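Local coordinates for protein glycoside hydrolase family 31 (Trueperella pyogenes, PDB 5F7S) that probably hydrolyses alpha-glycosidic bonds in glucan oligosaccharides, as a member of glycoside hydrolase family 31, at residues T127-S132 against G159-K164; V163-R168 against I248-D253; I382-W387 against D460-K465; K465-E470 against F514-F519. All coordinates share one frame; numbering follows the deposited sequence.

Interaction 1 (T127-S132 against G159-K164)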
loop_
_atom_site.group_PDB
_atom_site.type_symbol
_atom_site.label_atom_id
_atom_site.label_comp_id
_atom_site.label_asym_id
_atom_site.label_seq_id
_atom_site.Cartn_x
_atom_site.Cartn_y
_atom_site.Cartn_z
ATOM N N THR A 127 -0.449 8.035 33.451
ATOM C CA THR A 127 -1.883 8.226 33.680
ATOM C C THR A 127 -2.620 7.012 33.117
ATOM O O THR A 127 -2.979 7.006 31.939
ATOM C CB THR A 127 -2.390 9.525 33.023
ATOM O OG1 THR A 127 -1.894 9.611 31.687
ATOM C CG2 THR A 127 -1.891 10.731 33.791
ATOM N N PRO A 128 -2.834 5.970 33.953
ATOM C CA PRO A 128 -3.493 4.749 33.477
ATOM C C PRO A 128 -4.942 4.973 33.090
ATOM O O PRO A 128 -5.661 5.673 33.793
ATOM C CB PRO A 128 -3.430 3.806 34.686
ATOM C CG PRO A 128 -2.390 4.390 35.565
ATOM C CD PRO A 128 -2.539 5.866 35.387
ATOM N N SER A 129 -5.342 4.340 31.995
ATOM C CA SER A 129 -6.680 4.424 31.468
ATOM C C SER A 129 -7.506 3.213 31.870
ATOM O O SER A 129 -6.961 2.202 32.316
ATOM C CB SER A 129 -6.638 4.485 29.941
ATOM O OG SER A 129 -5.916 5.612 29.498
ATOM N N HIS A 130 -8.823 3.345 31.727
ATOM C CA HIS A 130 -9.765 2.244 31.963
ATOM C C HIS A 130 -10.905 2.388 30.959
ATOM O O HIS A 130 -11.123 3.471 30.409
ATOM C CB HIS A 130 -10.319 2.223 33.400
ATOM C CG HIS A 130 -11.234 3.364 33.716
ATOM N ND1 HIS A 130 -10.777 4.584 34.166
ATOM C CD2 HIS A 130 -12.584 3.466 33.657
ATOM C CE1 HIS A 130 -11.805 5.393 34.360
ATOM N NE2 HIS A 130 -12.913 4.740 34.050
ATOM N N TRP A 131 -11.614 1.293 30.711
ATOM C CA TRP A 131 -12.752 1.307 29.781
ATOM C C TRP A 131 -14.002 1.742 30.529
ATOM O O TRP A 131 -14.297 1.188 31.573
ATOM C CB TRP A 131 -12.951 -0.076 29.152
ATOM C CG TRP A 131 -11.859 -0.464 28.189
ATOM C CD1 TRP A 131 -10.833 -1.358 28.402
ATOM C CD2 TRP A 131 -11.676 0.053 26.869
ATOM N NE1 TRP A 131 -10.032 -1.429 27.282
ATOM C CE2 TRP A 131 -10.541 -0.591 26.320
ATOM C CE3 TRP A 131 -12.394 0.966 26.076
ATOM C CZ2 TRP A 131 -10.103 -0.347 25.022
ATOM C CZ3 TRP A 131 -11.959 1.215 24.798
ATOM C CH2 TRP A 131 -10.807 0.574 24.284
ATOM N N SER A 132 -14.709 2.735 29.994
ATOM C CA SER A 132 -15.913 3.290 30.616
ATOM C C SER A 132 -17.110 3.207 29.702
ATOM O O SER A 132 -17.002 3.501 28.511
ATOM C CB SER A 132 -15.702 4.763 30.958
ATOM O OG SER A 132 -16.909 5.362 31.416
ATOM N N GLY A 159 -7.205 12.330 29.316
ATOM C CA GLY A 159 -8.082 12.414 28.129
ATOM C C GLY A 159 -8.752 11.110 27.714
ATOM O O GLY A 159 -8.757 10.142 28.470
ATOM N N THR A 160 -9.330 11.114 26.509
ATOM C CA THR A 160 -10.034 9.969 25.923
ATOM C C THR A 160 -9.207 9.498 24.730
ATOM O O THR A 160 -9.094 10.205 23.728
ATOM C CB THR A 160 -11.448 10.383 25.482
ATOM O OG1 THR A 160 -12.084 11.083 26.549
ATOM C CG2 THR A 160 -12.273 9.177 25.111
ATOM N N HIS A 161 -8.674 8.284 24.819
ATOM C CA HIS A 161 -7.694 7.790 23.834
ATOM C C HIS A 161 -8.207 6.924 22.668
ATOM O O HIS A 161 -7.680 7.011 21.560
ATOM C CB HIS A 161 -6.593 7.045 24.586
ATOM C CG HIS A 161 -6.050 7.802 25.757
ATOM N ND1 HIS A 161 -5.175 8.856 25.621
ATOM C CD2 HIS A 161 -6.269 7.665 27.088
ATOM C CE1 HIS A 161 -4.884 9.344 26.817
ATOM N NE2 HIS A 161 -5.537 8.639 27.725
ATOM N N ARG A 162 -9.197 6.076 22.935
ATOM C CA ARG A 162 -9.776 5.174 21.935
ATOM C C ARG A 162 -11.212 4.866 22.273
ATOM O O ARG A 162 -11.654 5.103 23.400
ATOM C CB ARG A 162 -9.041 3.820 21.900
ATOM C CG ARG A 162 -7.580 3.886 21.508
ATOM C CD ARG A 162 -7.081 2.552 20.971
ATOM N NE ARG A 162 -7.054 1.527 21.989
ATOM C CZ ARG A 162 -6.043 1.322 22.836
ATOM N NH1 ARG A 162 -4.962 2.092 22.835
ATOM N NH2 ARG A 162 -6.123 0.339 23.718
ATOM N N VAL A 163 -11.927 4.294 21.310
ATOM C CA VAL A 163 -13.318 3.881 21.526
ATOM C C VAL A 163 -13.546 2.533 20.879
ATOM O O VAL A 163 -12.946 2.228 19.880
ATOM C CB VAL A 163 -14.349 4.931 21.022
ATOM C CG1 VAL A 163 -14.262 5.150 19.532
ATOM C CG2 VAL A 163 -15.771 4.524 21.385
ATOM N N LYS A 164 -14.384 1.733 21.511
ATOM C CA LYS A 164 -14.781 0.407 21.052
ATOM C C LYS A 164 -16.272 0.397 20.966
ATOM O O LYS A 164 -16.934 0.897 21.871
ATOM C CB LYS A 164 -14.465 -0.665 22.099
ATOM C CG LYS A 164 -13.027 -1.069 22.187
ATOM C CD LYS A 164 -12.727 -1.822 23.483
ATOM C CE LYS A 164 -13.437 -3.146 23.608
ATOM N NZ LYS A 164 -12.971 -3.785 24.873
#
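Lys164 lies over one face of the Trp131 indole and crosses it at about a right angle. Its CD is above the six-membered ring in a CH-pi contact. The chain then bends at chi3 (65°) and swings the amine over the five-membered ring. NZ sits 4.4 Å from the centroid of that ring in Trp131, 15° off its normal, a cation-pi contact. The indole gets there with CG anti to the carbonyl carbon (chi1 -69°), which drops the ring toward 159-164. Arg162 runs past the far end of the ring, its NH2 4.2 Å from CZ2 of Trp131. Its NE forms a salt bridge with Glu251. His161 and Arg162, consecutive in the strand, both turn toward 127-132. His161 CD2 lies 3.2 Å from Ser129 OG, while its NE2 bonds to Ser156. The strands are not sheet neighbours. Strand 152-156 runs between 130-132, an outermost strand, and 159-168, so the long side chains reach across it on one face of an antiparallel sheet. The chemistry implies that two cationic side chains are held beside an aromatic ring, one through its pi face and the other through its pairing with Glu251.

Interaction 2 (V163-R168 against I248-D253)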
loop_
_atom_site.group_PDB
_atom_site.type_symbol
_atom_site.label_atom_id
_atom_site.label_comp_id
_atom_site.label_asym_id
_atom_site.label_seq_id
_atom_site.Cartn_x
_atom_site.Cartn_y
_atom_site.Cartn_z
ATOM N N VAL A 163 -11.927 4.294 21.310
ATOM C CA VAL A 163 -13.318 3.881 21.526
ATOM C C VAL A 163 -13.546 2.533 20.879
ATOM O O VAL A 163 -12.946 2.228 19.880
ATOM C CB VAL A 163 -14.349 4.931 21.022
ATOM C CG1 VAL A 163 -14.262 5.150 19.532
ATOM C CG2 VAL A 163 -15.771 4.524 21.385
ATOM N N LYS A 164 -14.384 1.733 21.511
ATOM C CA LYS A 164 -14.781 0.407 21.052
ATOM C C LYS A 164 -16.272 0.397 20.966
ATOM O O LYS A 164 -16.934 0.897 21.871
ATOM C CB LYS A 164 -14.465 -0.665 22.099
ATOM C CG LYS A 164 -13.027 -1.069 22.187
ATOM C CD LYS A 164 -12.727 -1.822 23.483
ATOM C CE LYS A 164 -13.437 -3.146 23.608
ATOM N NZ LYS A 164 -12.971 -3.785 24.873
ATOM N N PHE A 165 -16.799 -0.194 19.904
ATOM C CA PHE A 165 -18.230 -0.380 19.771
ATOM C C PHE A 165 -18.440 -1.611 18.905
ATOM O O PHE A 165 -17.483 -2.139 18.356
ATOM C CB PHE A 165 -18.955 0.882 19.248
ATOM C CG PHE A 165 -18.525 1.315 17.892
ATOM C CD1 PHE A 165 -17.435 2.149 17.733
ATOM C CD2 PHE A 165 -19.217 0.895 16.771
ATOM C CE1 PHE A 165 -17.031 2.542 16.470
ATOM C CE2 PHE A 165 -18.829 1.291 15.513
ATOM C CZ PHE A 165 -17.736 2.116 15.361
ATOM N N ALA A 166 -19.683 -2.070 18.801
ATOM C CA ALA A 166 -20.000 -3.276 18.046
ATOM C C ALA A 166 -21.175 -3.092 17.084
ATOM O O ALA A 166 -22.078 -2.268 17.316
ATOM C CB ALA A 166 -20.278 -4.417 19.003
ATOM N N LEU A 167 -21.109 -3.853 15.990
ATOM C CA LEU A 167 -22.143 -3.919 14.966
ATOM C C LEU A 167 -22.609 -5.380 14.879
ATOM O O LEU A 167 -21.798 -6.308 14.992
ATOM C CB LEU A 167 -21.577 -3.496 13.608
ATOM C CG LEU A 167 -20.915 -2.120 13.497
ATOM C CD1 LEU A 167 -20.585 -1.876 12.043
ATOM C CD2 LEU A 167 -21.783 -0.983 14.009
ATOM N N ARG A 168 -23.900 -5.584 14.668
ATOM C CA ARG A 168 -24.460 -6.932 14.576
ATOM C C ARG A 168 -24.288 -7.498 13.169
ATOM O O ARG A 168 -24.495 -6.801 12.167
ATOM C CB ARG A 168 -25.948 -6.924 14.944
ATOM C CG ARG A 168 -26.635 -8.291 14.945
ATOM C CD ARG A 168 -28.043 -8.217 15.586
ATOM N NE ARG A 168 -28.897 -7.271 14.861
ATOM C CZ ARG A 168 -29.553 -7.547 13.732
ATOM N NH1 ARG A 168 -30.272 -6.595 13.135
ATOM N NH2 ARG A 168 -29.484 -8.761 13.175
ATOM N N ILE A 248 -19.304 -7.654 15.063
ATOM C CA ILE A 248 -18.104 -7.073 14.477
ATOM C C ILE A 248 -17.626 -6.065 15.511
ATOM O O ILE A 248 -18.336 -5.090 15.762
ATOM C CB ILE A 248 -18.403 -6.320 13.163
ATOM C CG1 ILE A 248 -18.789 -7.290 12.052
ATOM C CG2 ILE A 248 -17.194 -5.521 12.736
ATOM C CD1 ILE A 248 -19.231 -6.602 10.772
ATOM N N LEU A 249 -16.471 -6.292 16.140
ATOM C CA LEU A 249 -15.961 -5.332 17.129
ATOM C C LEU A 249 -15.026 -4.344 16.445
ATOM O O LEU A 249 -14.108 -4.736 15.738
ATOM C CB LEU A 249 -15.256 -6.029 18.276
ATOM C CG LEU A 249 -16.062 -7.110 18.983
ATOM C CD1 LEU A 249 -15.218 -7.742 20.081
ATOM C CD2 LEU A 249 -17.367 -6.546 19.546
ATOM N N ILE A 250 -15.277 -3.057 16.647
ATOM C CA ILE A 250 -14.507 -2.002 16.005
ATOM C C ILE A 250 -13.876 -1.136 17.052
ATOM O O ILE A 250 -14.553 -0.669 17.970
ATOM C CB ILE A 250 -15.408 -1.142 15.115
ATOM C CG1 ILE A 250 -15.909 -1.981 13.938
ATOM C CG2 ILE A 250 -14.676 0.086 14.612
ATOM C CD1 ILE A 250 -16.979 -1.303 13.095
ATOM N N GLU A 251 -12.576 -0.908 16.909
ATOM C CA GLU A 251 -11.840 -0.092 17.848
ATOM C C GLU A 251 -11.204 1.035 17.052
ATOM O O GLU A 251 -10.627 0.811 15.992
ATOM C CB GLU A 251 -10.829 -0.947 18.615
ATOM C CG GLU A 251 -10.205 -0.237 19.804
ATOM C CD GLU A 251 -9.500 -1.179 20.794
ATOM O OE1 GLU A 251 -8.603 -0.692 21.527
ATOM O OE2 GLU A 251 -9.834 -2.395 20.856
ATOM N N VAL A 252 -11.317 2.247 17.570
ATOM C CA VAL A 252 -10.869 3.437 16.862
ATOM C C VAL A 252 -9.919 4.291 17.699
ATOM O O VAL A 252 -10.232 4.643 18.828
ATOM C CB VAL A 252 -12.091 4.319 16.533
ATOM C CG1 VAL A 252 -11.658 5.557 15.752
ATOM C CG2 VAL A 252 -13.145 3.509 15.789
ATOM N N ASP A 253 -8.770 4.635 17.135
ATOM C CA ASP A 253 -7.833 5.524 17.819
ATOM C C ASP A 253 -8.420 6.919 17.762
ATOM O O ASP A 253 -8.935 7.320 16.703
ATOM C CB ASP A 253 -6.451 5.501 17.144
ATOM C CG ASP A 253 -5.499 6.542 17.717
ATOM O OD1 ASP A 253 -5.533 6.772 18.946
ATOM O OD2 ASP A 253 -4.722 7.153 16.934
#
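Six backbone hydrogen bonds join strands 163-168 and 248-253, which run antiparallel. Val163 pairs with Val252, Phe165 with Ile250 and Leu167 with Ile248, each through two bonds. The Ile250 N to Phe165 O bond is 2.9 Å long and nearly straight at 174°. Between these pairs, CA-H...O contacts form, such as Lys164 CA to Ile250 O at 3.3 Å. These are two middle strands of a six-stranded sheet that packs on a second sheet, consistent with the beta-sandwich found before the barrel in family 31 enzymes. Val163, Phe165, Leu167, Ile248, Ile250 and Val252 share the inner face, toward Phe228, Val230 and Ile139. Apolar packing dominates there. CG of Phe165 stands between its own N and carbonyl carbon (chi1 62°), which puts one ring face against Ile250. CB of Ile250 is 4.2 Å from the Phe165 centroid, and its CG2 is 3.7 Å from Phe165 CZ. Replacing Phe165 by an alanine is likely to open a gap beside Ile250 and Val252. Leu167 CD1 meets Ile250 CD1 at 3.8 Å. On the other face Ala166 CB touches Leu249 CD2 at 3.6 Å. On that face too, Glu251 lies alongside Lys164, but its OE1 makes its salt bridge with Arg162.

Interaction 3 (I382-W387 against D460-K465); sequences IRVILW and DIDGFK
Asp462 brings its carboxylate against the start of strand 383-387, where it crosses the Arg383 side chain at about a right angle. OD2 of Asp462 takes the N-H of Val384 through its anti lone pair, at 2.7 Å and 167°. The same oxygen also bonds to His378. The aliphatic part of Arg383 lies against the carboxylate, while the guanidinium leads away to Trp293. The chi2 of Ile385 (-66°) brings CD1 onto Gly463, 3.5 Å from the glycine CA, and a side chain at Gly463 would clash there. Leu386 crosses Ile461 at about a right angle, with their CD1 atoms 3.7 Å apart, on the face where Phe464 meets Tyr500. Lys465 N bonds to Leu386 O at 2.8 Å, coming from well above the carbonyl plane. On the opposite face the extended Lys465 passes the edge of the Trp387 ring, its CD 4.0 Å from CD1 of Trp387. Lys465 NZ then reaches Glu330 in a salt bridge. Leu386 and Phe464 therefore face the surrounding helices, and Ile385 and Lys465 the interior. This parallel pairing of the third and fourth strands is that of a (beta/alpha)8 TIM barrel.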
loop_
_atom_site.group_PDB
_atom_site.type_symbol
_atom_site.label_atom_id
_atom_site.label_comp_id
_atom_site.label_asym_id
_atom_site.label_seq_id
_atom_site.Cartn_x
_atom_site.Cartn_y
_atom_site.Cartn_z
ATOM N N ILE A 382 5.029 3.941 -27.418
ATOM C CA ILE A 382 5.382 3.524 -26.066
ATOM C C ILE A 382 5.498 4.769 -25.175
ATOM O O ILE A 382 6.196 5.739 -25.543
ATOM C CB ILE A 382 6.733 2.761 -26.070
ATOM C CG1 ILE A 382 6.651 1.531 -27.006
ATOM C CG2 ILE A 382 7.125 2.327 -24.654
ATOM C CD1 ILE A 382 7.970 0.817 -27.268
ATOM N N ARG A 383 4.810 4.760 -24.026
ATOM C CA ARG A 383 4.911 5.852 -23.058
ATOM C C ARG A 383 5.983 5.532 -22.013
ATOM O O ARG A 383 6.340 4.370 -21.808
ATOM C CB ARG A 383 3.571 6.202 -22.407
ATOM C CG ARG A 383 2.689 7.160 -23.216
ATOM C CD ARG A 383 2.066 6.502 -24.426
ATOM N NE ARG A 383 1.267 7.422 -25.248
ATOM C CZ ARG A 383 0.554 7.057 -26.318
ATOM N NH1 ARG A 383 0.514 5.798 -26.715
ATOM N NH2 ARG A 383 -0.143 7.959 -26.989
ATOM N N VAL A 384 6.491 6.585 -21.366
ATOM C CA VAL A 384 7.592 6.476 -20.410
ATOM C C VAL A 384 7.213 7.001 -19.025
ATOM O O VAL A 384 6.646 8.095 -18.888
ATOM C CB VAL A 384 8.823 7.250 -20.936
ATOM C CG1 VAL A 384 10.037 7.021 -20.034
ATOM C CG2 VAL A 384 9.124 6.817 -22.365
ATOM N N ILE A 385 7.571 6.217 -18.009
ATOM C CA ILE A 385 7.229 6.485 -16.625
ATOM C C ILE A 385 8.509 6.403 -15.776
ATOM O O ILE A 385 9.283 5.441 -15.897
ATOM C CB ILE A 385 6.218 5.434 -16.123
ATOM C CG1 ILE A 385 4.990 5.320 -17.040
ATOM C CG2 ILE A 385 5.805 5.696 -14.681
ATOM C CD1 ILE A 385 4.094 6.532 -17.097
ATOM N N LEU A 386 8.709 7.398 -14.918
ATOM C CA LEU A 386 9.888 7.471 -14.061
ATOM C C LEU A 386 9.547 7.270 -12.588
ATOM O O LEU A 386 8.528 7.759 -12.109
ATOM C CB LEU A 386 10.593 8.824 -14.229
ATOM C CG LEU A 386 11.053 9.204 -15.649
ATOM C CD1 LEU A 386 11.875 10.478 -15.572
ATOM C CD2 LEU A 386 11.886 8.106 -16.286
ATOM N N TRP A 387 10.455 6.606 -11.874
ATOM C CA TRP A 387 10.289 6.250 -10.464
ATOM C C TRP A 387 10.575 7.410 -9.555
ATOM O O TRP A 387 11.486 8.217 -9.823
ATOM C CB TRP A 387 11.265 5.110 -10.131
ATOM C CG TRP A 387 11.211 4.499 -8.763
ATOM C CD1 TRP A 387 10.499 3.396 -8.394
ATOM C CD2 TRP A 387 11.971 4.879 -7.617
ATOM N NE1 TRP A 387 10.748 3.086 -7.076
ATOM C CE2 TRP A 387 11.658 3.977 -6.584
ATOM C CE3 TRP A 387 12.895 5.890 -7.368
ATOM C CZ2 TRP A 387 12.213 4.071 -5.321
ATOM C CZ3 TRP A 387 13.457 5.974 -6.120
ATOM C CH2 TRP A 387 13.114 5.070 -5.107
ATOM N N ASP A 460 9.284 15.487 -21.690
ATOM C CA ASP A 460 8.022 14.949 -22.157
ATOM C C ASP A 460 7.633 13.560 -21.631
ATOM O O ASP A 460 6.939 12.839 -22.314
ATOM C CB ASP A 460 7.989 14.997 -23.703
ATOM C CG ASP A 460 6.586 14.880 -24.276
ATOM O OD1 ASP A 460 5.627 15.395 -23.641
ATOM O OD2 ASP A 460 6.438 14.284 -25.369
ATOM N N ILE A 461 8.025 13.196 -20.410
ATOM C CA ILE A 461 7.613 11.901 -19.855
ATOM C C ILE A 461 6.094 11.904 -19.616
ATOM O O ILE A 461 5.464 12.975 -19.512
ATOM C CB ILE A 461 8.362 11.482 -18.555
ATOM C CG1 ILE A 461 8.004 12.392 -17.379
ATOM C CG2 ILE A 461 9.879 11.434 -18.767
ATOM C CD1 ILE A 461 8.474 11.836 -16.051
ATOM N N ASP A 462 5.525 10.710 -19.470
ATOM C CA ASP A 462 4.088 10.539 -19.390
ATOM C C ASP A 462 3.519 10.201 -18.017
ATOM O O ASP A 462 2.303 10.101 -17.857
ATOM C CB ASP A 462 3.708 9.454 -20.372
ATOM C CG ASP A 462 4.314 9.679 -21.718
ATOM O OD1 ASP A 462 3.963 10.675 -22.369
ATOM O OD2 ASP A 462 5.184 8.878 -22.120
ATOM N N GLY A 463 4.366 10.011 -17.027
ATOM C CA GLY A 463 3.871 9.687 -15.714
ATOM C C GLY A 463 4.986 9.271 -14.800
ATOM O O GLY A 463 6.154 9.256 -15.205
ATOM N N PHE A 464 4.601 8.936 -13.565
ATOM C CA PHE A 464 5.540 8.571 -12.521
ATOM C C PHE A 464 5.153 7.326 -11.736
ATOM O O PHE A 464 3.985 7.105 -11.451
ATOM C CB PHE A 464 5.603 9.697 -11.501
ATOM C CG PHE A 464 6.128 10.988 -12.028
ATOM C CD1 PHE A 464 7.494 11.222 -12.074
ATOM C CD2 PHE A 464 5.251 12.003 -12.422
ATOM C CE1 PHE A 464 7.985 12.440 -12.512
ATOM C CE2 PHE A 464 5.736 13.214 -12.872
ATOM C CZ PHE A 464 7.099 13.440 -12.908
ATOM N N LYS A 465 6.146 6.543 -11.337
ATOM C CA LYS A 465 5.898 5.396 -10.466
ATOM C C LYS A 465 6.204 5.914 -9.070
ATOM O O LYS A 465 7.361 5.976 -8.645
ATOM C CB LYS A 465 6.756 4.188 -10.836
ATOM C CG LYS A 465 6.466 2.955 -9.996
ATOM C CD LYS A 465 7.359 1.790 -10.381
ATOM C CE LYS A 465 7.111 0.577 -9.514
ATOM N NZ LYS A 465 7.909 -0.588 -9.997
#

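Interaction 4 (K465-E470 against F514-F519); sequences KTDGGE and FSRSGF. With CA (calcium ion), chain G.
The contact belongs to the active-site end of the TIM barrel, where the fourth and fifth strands run out into loops. Family 31 enzymes carry their nucleophilic aspartate at the end of the fourth strand, and Asp467 is consistent with that place. Arg516 is gripped by two acids. Glu470 meets it side-on, its OE2 2.9 Å from NE of Arg516 and its OE1 3.1 Å from NH2. Both partners lie near the guanidinium plane. Asp467 instead stands over one face, its carboxylate almost perpendicular (89°) and its OD1 3.4 Å from NH1 of Arg516, so this salt bridge rests on charge alone. The other oxygen, Asp467 OD2, binds a calcium ion at 2.5 Å and also bonds to Trp387. Water 3 joins the calcium to Arg516 NH1. Ser517 OG, set between its own N and carbonyl carbon (chi1 63°), donates to Gly468 O at 2.6 Å. Water 1 bridges Thr466 O, Gly468 O and Arg516 N. Nearer the strands, Thr466 OG1 lies 2.5 Å from Ser515 OG. A leucine in place of Arg516 would probably leave the Glu470 carboxylate without its mate and free to turn. The result is a buried guanidinium whose rotation is fixed by Glu470, and which holds Asp467 and the water around the calcium in one polar network.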
loop_
_atom_site.group_PDB
_atom_site.type_symbol
_atom_site.label_atom_id
_atom_site.label_comp_id
_atom_site.label_asym_id
_atom_site.label_seq_id
_atom_site.Cartn_x
_atom_site.Cartn_y
_atom_site.Cartn_z
ATOM N N LYS A 465 6.146 6.543 -11.337
ATOM C CA LYS A 465 5.898 5.396 -10.466
ATOM C C LYS A 465 6.204 5.914 -9.070
ATOM O O LYS A 465 7.361 5.976 -8.645
ATOM C CB LYS A 465 6.756 4.188 -10.836
ATOM C CG LYS A 465 6.466 2.955 -9.996
ATOM C CD LYS A 465 7.359 1.790 -10.381
ATOM C CE LYS A 465 7.111 0.577 -9.514
ATOM N NZ LYS A 465 7.909 -0.588 -9.997
ATOM N N THR A 466 5.150 6.363 -8.395
ATOM C CA THR A 466 5.227 6.934 -7.056
ATOM C C THR A 466 5.271 5.835 -6.022
ATOM O O THR A 466 4.280 5.502 -5.378
ATOM C CB THR A 466 4.051 7.910 -6.797
ATOM O OG1 THR A 466 2.857 7.369 -7.341
ATOM C CG2 THR A 466 4.307 9.234 -7.484
ATOM N N ASP A 467 6.454 5.284 -5.866
ATOM C CA ASP A 467 6.712 4.197 -4.941
ATOM C C ASP A 467 6.813 4.788 -3.529
ATOM O O ASP A 467 6.998 5.992 -3.372
ATOM C CB ASP A 467 8.040 3.559 -5.355
ATOM C CG ASP A 467 8.249 2.177 -4.803
ATOM O OD1 ASP A 467 7.448 1.651 -3.996
ATOM O OD2 ASP A 467 9.249 1.591 -5.207
ATOM N N GLY A 468 6.677 3.937 -2.513
ATOM C CA GLY A 468 6.788 4.339 -1.097
ATOM C C GLY A 468 5.556 5.043 -0.541
ATOM O O GLY A 468 4.445 4.785 -0.984
ATOM N N GLY A 469 5.774 5.926 0.440
ATOM C CA GLY A 469 4.721 6.710 1.097
ATOM C C GLY A 469 4.315 6.232 2.493
ATOM O O GLY A 469 3.403 6.810 3.104
ATOM N N GLU A 470 4.996 5.204 3.009
ATOM C CA GLU A 470 4.650 4.627 4.299
ATOM C C GLU A 470 5.643 4.977 5.395
ATOM O O GLU A 470 5.600 4.375 6.458
ATOM C CB GLU A 470 4.637 3.089 4.214
ATOM C CG GLU A 470 3.978 2.479 2.999
ATOM C CD GLU A 470 4.900 2.349 1.791
ATOM O OE1 GLU A 470 6.122 2.647 1.890
ATOM O OE2 GLU A 470 4.390 1.903 0.738
ATOM N N PHE A 514 1.635 5.706 -10.596
ATOM C CA PHE A 514 1.584 4.247 -10.364
ATOM C C PHE A 514 2.138 4.081 -8.956
ATOM O O PHE A 514 3.333 4.304 -8.737
ATOM C CB PHE A 514 2.416 3.555 -11.456
ATOM C CG PHE A 514 2.268 2.054 -11.527
ATOM C CD1 PHE A 514 1.024 1.459 -11.609
ATOM C CD2 PHE A 514 3.389 1.255 -11.663
ATOM C CE1 PHE A 514 0.905 0.082 -11.718
ATOM C CE2 PHE A 514 3.284 -0.123 -11.787
ATOM C CZ PHE A 514 2.045 -0.709 -11.816
ATOM N N SER A 515 1.250 3.760 -8.004
ATOM C CA SER A 515 1.576 3.691 -6.579
ATOM C C SER A 515 1.255 2.377 -5.952
ATOM O O SER A 515 0.478 1.626 -6.476
ATOM C CB SER A 515 0.749 4.708 -5.823
ATOM O OG SER A 515 1.038 5.997 -6.231
ATOM N N ARG A 516 1.831 2.121 -4.787
ATOM C CA ARG A 516 1.509 0.915 -4.030
ATOM C C ARG A 516 0.796 1.218 -2.719
ATOM O O ARG A 516 0.099 0.338 -2.219
ATOM C CB ARG A 516 2.745 0.071 -3.741
ATOM C CG ARG A 516 3.609 0.588 -2.605
ATOM C CD ARG A 516 4.892 -0.216 -2.434
ATOM N NE ARG A 516 5.676 0.354 -1.338
ATOM C CZ ARG A 516 6.941 0.051 -1.036
ATOM N NH1 ARG A 516 7.634 -0.837 -1.751
ATOM N NH2 ARG A 516 7.529 0.653 -0.001
ATOM N N SER A 517 1.005 2.401 -2.122
ATOM C CA SER A 517 0.346 2.697 -0.834
ATOM C C SER A 517 -0.762 3.703 -0.996
ATOM O O SER A 517 -0.826 4.436 -1.967
ATOM C CB SER A 517 1.335 3.076 0.295
ATOM O OG SER A 517 2.055 4.269 0.025
ATOM N N GLY A 518 -1.673 3.689 -0.040
ATOM C CA GLY A 518 -2.854 4.521 -0.112
ATOM C C GLY A 518 -3.730 4.355 1.113
ATOM O O GLY A 518 -3.390 3.625 2.033
ATOM N N PHE A 519 -4.846 5.069 1.100
ATOM C CA PHE A 519 -5.805 5.074 2.167
ATOM C C PHE A 519 -7.071 5.661 1.555
ATOM O O PHE A 519 -7.103 5.897 0.366
ATOM C CB PHE A 519 -5.286 5.952 3.330
ATOM C CG PHE A 519 -5.934 5.653 4.658
ATOM C CD1 PHE A 519 -5.512 4.577 5.417
ATOM C CD2 PHE A 519 -6.947 6.445 5.147
ATOM C CE1 PHE A 519 -6.092 4.299 6.643
ATOM C CE2 PHE A 519 -7.561 6.155 6.356
ATOM C CZ PHE A 519 -7.127 5.088 7.110
HETATM CA CA CA G . 10.759 -0.094 -4.221
HETATM O O HOH W 1 3.100 4.204 -3.291
HETATM O O HOH W 2 8.185 -1.206 -4.549
HETATM O O HOH W 3 10.263 -1.600 -2.451
HETATM O O HOH W 4 11.337 0.001 -6.615
#

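How the interactions relate
Interactions 1 and 2 share strand 159-168 of one antiparallel sheet, and a salt bridge from Arg162 to Glu251 ties them together. Interaction 1 is partly buried and relies on long side chains reaching over a strand. Interaction 2 is a buried, regular ladder with an apolar face. Interactions 3 and 4 share strand 463-466 of the barrel and are both buried. Interaction 3 mixes parallel strand pairing with hydrophobic packing. Interaction 4 is mostly charged groups, water and metal at the C-terminal end of the barrel strands, the probable catalytic end. Trp387 NE1 and Asp467 OD2, 2.8 Å apart, link these two. The centres of interactions 1 and 3 are about 48 Å apart.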